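Local coordinates for phosphotriesterase family protein (PDB 3PNZ) that probably hydrolyses phosphorylated sugar lactones, as a zinc-dependent lactonase of the amidohydrolase superfamily, at residues T277-Y282 / P286-I291. Residues are numbered along the deposited sequence; the frame is centred on the assembly and turned at random.
Sequences TYYKHY and PGLEYI. With PO4 (phosphate ion), chain L.
Gly287 N donates to Tyr278 O at 2.7 Å, and the nearest CA atoms are those of Tyr279 and Gly287, 4.1 Å apart. Gly287, with its positive phi (76°), sits close against the backbone of Lys280, its CA 3.5 Å from Lys280 N. Asp51 OD1, from helix 45-57, accepts from both Lys280 N and Leu288 N and so ties the two segments together. On the outer side, Lys280 is fully extended, with CG anti to the backbone N (chi1 -177°). NZ thus reaches Glu289 OE2 at 3.0 Å in a salt bridge, approaching 43° out of the carboxylate plane. The two side chains cross at about a right angle. Deeper in, Leu288 CD1 touches Tyr279 at OH (3.9 Å) and CE2. Tyr279 OH is hydrogen-bonded to the backbone O of the zinc ligand His24. Tyr278 OH donates at 2.6 Å to O3 of a phosphate, probably from the crystallisation liquor, in the ring plane at its edge. Lys242, Lys244, Tyr245 and Arg275 also bind this ion. Both segments connect strand 267-269 of the TIM barrel to helix 289-305, and the Tyr278 side chain lies about 9 Å from a zinc ion. The anion site to which Tyr278 contributes could, by inference, hold the phosphate of a phosphorylated lactone.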
ATOM      1  N   THR A 277      -3.080 -12.469  13.549  1.00 22.79           N
ATOM      2  CA  THR A 277      -3.513 -11.880  14.815  1.00 23.63           C
ATOM      3  C   THR A 277      -4.138 -10.499  14.640  1.00 23.61           C
ATOM      4  O   THR A 277      -4.670  -9.935  15.595  1.00 24.55           O
ATOM      5  CB  THR A 277      -2.353 -11.779  15.823  1.00 22.99           C
ATOM      6  OG1 THR A 277      -1.238 -11.126  15.205  1.00 22.82           O
ATOM      7  CG2 THR A 277      -1.925 -13.174  16.294  1.00 22.98           C
ATOM      8  N   TYR A 278      -4.081  -9.960  13.422  1.00 20.11           N
ATOM      9  CA  TYR A 278      -4.711  -8.680  13.130  1.00 22.45           C
ATOM     10  C   TYR A 278      -6.093  -8.866  12.503  1.00 21.83           C
ATOM     11  O   TYR A 278      -6.954  -7.989  12.600  1.00 23.00           O
ATOM     12  CB  TYR A 278      -3.856  -7.869  12.170  1.00 20.27           C
ATOM     13  CG  TYR A 278      -2.581  -7.281  12.737  1.00 22.72           C
ATOM     14  CD1 TYR A 278      -2.293  -7.336  14.100  1.00 25.88           C
ATOM     15  CD2 TYR A 278      -1.657  -6.671  11.896  1.00 23.74           C
ATOM     16  CE1 TYR A 278      -1.115  -6.789  14.605  1.00 24.13           C
ATOM     17  CE2 TYR A 278      -0.481  -6.121  12.391  1.00 23.31           C
ATOM     18  CZ  TYR A 278      -0.217  -6.183  13.746  1.00 24.40           C
ATOM     19  OH  TYR A 278       0.949  -5.634  14.239  1.00 24.33           O
ATOM     20  N   TYR A 279      -6.293  -9.997  11.832  1.00 21.50           N
ATOM     21  CA  TYR A 279      -7.578 -10.312  11.220  1.00 23.19           C
ATOM     22  C   TYR A 279      -8.560 -10.829  12.262  1.00 25.83           C
ATOM     23  O   TYR A 279      -8.204 -11.640  13.121  1.00 24.29           O
ATOM     24  CB  TYR A 279      -7.397 -11.346  10.109  1.00 22.37           C
ATOM     25  CG  TYR A 279      -7.241 -10.738   8.733  1.00 22.01           C
ATOM     26  CD1 TYR A 279      -6.067 -10.080   8.361  1.00 21.68           C
ATOM     27  CD2 TYR A 279      -8.266 -10.828   7.802  1.00 22.41           C
ATOM     28  CE1 TYR A 279      -5.928  -9.515   7.093  1.00 21.53           C
ATOM     29  CE2 TYR A 279      -8.141 -10.274   6.546  1.00 21.51           C
ATOM     30  CZ  TYR A 279      -6.976  -9.627   6.189  1.00 23.37           C
ATOM     31  OH  TYR A 279      -6.888  -9.082   4.928  1.00 22.96           O
ATOM     32  N   LYS A 280      -9.794 -10.346  12.186  1.00 21.17           N
ATOM     33  CA  LYS A 280     -10.844 -10.787  13.082  1.00 24.17           C
ATOM     34  C   LYS A 280     -11.079 -12.287  12.913  1.00 25.12           C
ATOM     35  O   LYS A 280     -11.189 -13.033  13.892  1.00 24.97           O
ATOM     36  CB  LYS A 280     -12.128 -10.009  12.798  1.00 24.26           C
ATOM     37  CG  LYS A 280     -13.282 -10.336  13.731  1.00 24.55           C
ATOM     38  CD  LYS A 280     -14.506  -9.495  13.408  1.00 27.43           C
ATOM     39  CE  LYS A 280     -15.645  -9.771  14.384  1.00 31.12           C
ATOM     40  NZ  LYS A 280     -16.878  -9.010  14.014  1.00 29.95           N
ATOM     41  N   HIS A 281     -11.126 -12.738  11.665  1.00 25.25           N
ATOM     42  CA  HIS A 281     -11.543 -14.114  11.396  1.00 23.72           C
ATOM     43  C   HIS A 281     -10.404 -15.122  11.263  1.00 24.96           C
ATOM     44  O   HIS A 281     -10.631 -16.285  10.932  1.00 26.40           O
ATOM     45  CB  HIS A 281     -12.502 -14.149  10.200  1.00 22.93           C
ATOM     46  CG  HIS A 281     -13.742 -13.347  10.428  1.00 26.28           C
ATOM     47  ND1 HIS A 281     -14.834 -13.846  11.104  1.00 28.75           N
ATOM     48  CD2 HIS A 281     -14.045 -12.065  10.117  1.00 23.02           C
ATOM     49  CE1 HIS A 281     -15.767 -12.914  11.181  1.00 29.70           C
ATOM     50  NE2 HIS A 281     -15.312 -11.823  10.590  1.00 28.93           N
ATOM     51  N   TYR A 282      -9.178 -14.679  11.522  1.00 23.49           N
ATOM     52  CA  TYR A 282      -8.090 -15.618  11.752  1.00 21.95           C
ATOM     53  C   TYR A 282      -7.867 -15.670  13.263  1.00 25.38           C
ATOM     54  O   TYR A 282      -8.321 -16.592  13.929  1.00 28.36           O
ATOM     55  CB  TYR A 282      -6.794 -15.177  11.075  1.00 24.45           C
ATOM     56  CG  TYR A 282      -6.650 -15.347   9.564  1.00 24.91           C
ATOM     57  CD1 TYR A 282      -5.975 -16.442   9.030  1.00 24.75           C
ATOM     58  CD2 TYR A 282      -7.093 -14.361   8.681  1.00 25.99           C
ATOM     59  CE1 TYR A 282      -5.788 -16.578   7.650  1.00 25.60           C
ATOM     60  CE2 TYR A 282      -6.904 -14.487   7.292  1.00 25.09           C
ATOM     61  CZ  TYR A 282      -6.250 -15.599   6.793  1.00 26.85           C
ATOM     62  OH  TYR A 282      -6.040 -15.736   5.437  1.00 25.63           O
ATOM     63  N   PRO A 286      -8.321  -6.930  15.555  1.00 21.96           N
ATOM     64  CA  PRO A 286      -9.255  -5.832  15.280  1.00 22.31           C
ATOM     65  C   PRO A 286      -9.942  -5.992  13.923  1.00 23.89           C
ATOM     66  O   PRO A 286     -11.098  -5.588  13.772  1.00 23.90           O
ATOM     67  CB  PRO A 286      -8.350  -4.598  15.291  1.00 24.86           C
ATOM     68  CG  PRO A 286      -7.188  -5.005  16.169  1.00 24.25           C
ATOM     69  CD  PRO A 286      -6.962  -6.448  15.854  1.00 22.50           C
ATOM     70  N   GLY A 287      -9.239  -6.580  12.960  1.00 20.60           N
ATOM     71  CA  GLY A 287      -9.834  -6.922  11.678  1.00 20.04           C
ATOM     72  C   GLY A 287     -10.031  -5.749  10.737  1.00 23.98           C
ATOM     73  O   GLY A 287      -9.796  -4.594  11.099  1.00 20.66           O
ATOM     74  N   LEU A 288     -10.476  -6.048   9.520  1.00 21.70           N
ATOM     75  CA  LEU A 288     -10.794  -4.999   8.557  1.00 20.48           C
ATOM     76  C   LEU A 288     -12.016  -4.181   8.973  1.00 20.96           C
ATOM     77  O   LEU A 288     -12.290  -3.132   8.402  1.00 20.74           O
ATOM     78  CB  LEU A 288     -10.968  -5.583   7.145  1.00 19.30           C
ATOM     79  CG  LEU A 288      -9.730  -6.256   6.535  1.00 21.96           C
ATOM     80  CD1 LEU A 288     -10.019  -6.841   5.144  1.00 21.16           C
ATOM     81  CD2 LEU A 288      -8.534  -5.298   6.468  1.00 22.39           C
ATOM     82  N   GLU A 289     -12.751  -4.641   9.980  1.00 22.93           N
ATOM     83  CA  GLU A 289     -13.880  -3.864  10.475  1.00 20.28           C
ATOM     84  C   GLU A 289     -13.407  -2.672  11.295  1.00 21.94           C
ATOM     85  O   GLU A 289     -14.102  -1.670  11.399  1.00 21.63           O
ATOM     86  CB  GLU A 289     -14.799  -4.722  11.349  1.00 24.09           C
ATOM     87  CG  GLU A 289     -14.168  -5.131  12.676  1.00 25.54           C
ATOM     88  CD  GLU A 289     -15.149  -5.804  13.626  1.00 33.45           C
ATOM     89  OE1 GLU A 289     -14.808  -5.939  14.822  1.00 31.12           O
ATOM     90  OE2 GLU A 289     -16.250  -6.201  13.180  1.00 32.72           O
ATOM     91  N   TYR A 290     -12.223  -2.791  11.890  1.00 21.42           N
ATOM     92  CA  TYR A 290     -11.823  -1.848  12.932  1.00 21.94           C
ATOM     93  C   TYR A 290     -11.893  -0.380  12.536  1.00 19.30           C
ATOM     94  O   TYR A 290     -12.505   0.423  13.235  1.00 19.24           O
ATOM     95  CB  TYR A 290     -10.431  -2.158  13.482  1.00 21.74           C
ATOM     96  CG  TYR A 290     -10.067  -1.210  14.603  1.00 21.99           C
ATOM     97  CD1 TYR A 290     -10.559  -1.404  15.887  1.00 26.15           C
ATOM     98  CD2 TYR A 290      -9.266  -0.101  14.369  1.00 22.25           C
ATOM     99  CE1 TYR A 290     -10.239  -0.528  16.918  1.00 26.70           C
ATOM    100  CE2 TYR A 290      -8.946   0.784  15.394  1.00 21.89           C
ATOM    101  CZ  TYR A 290      -9.435   0.564  16.661  1.00 26.39           C
ATOM    102  OH  TYR A 290      -9.126   1.443  17.676  1.00 29.18           O
ATOM    103  N   ILE A 291     -11.253  -0.016  11.428  1.00 18.34           N
ATOM    104  CA  ILE A 291     -11.148   1.400  11.088  1.00 18.43           C
ATOM    105  C   ILE A 291     -12.513   2.032  10.822  1.00 19.71           C
ATOM    106  O   ILE A 291     -12.848   3.059  11.405  1.00 19.39           O
ATOM    107  CB  ILE A 291     -10.169   1.645   9.920  1.00 18.36           C
ATOM    108  CG1 ILE A 291      -8.746   1.277  10.365  1.00 21.87           C
ATOM    109  CG2 ILE A 291     -10.218   3.098   9.464  1.00 19.67           C
ATOM    110  CD1 ILE A 291      -7.727   1.305   9.235  1.00 23.96           C
TER
HETATM  111  P   PO4 L 336       3.541  -5.212  11.788  1.00 29.19           P
HETATM  112  O1  PO4 L 336       4.016  -6.210  12.811  1.00 28.97           O
HETATM  113  O2  PO4 L 336       3.165  -5.959  10.527  1.00 31.08           O
HETATM  114  O3  PO4 L 336       2.313  -4.497  12.299  1.00 26.74           O
HETATM  115  O4  PO4 L 336       4.635  -4.214  11.466  1.00 29.84           O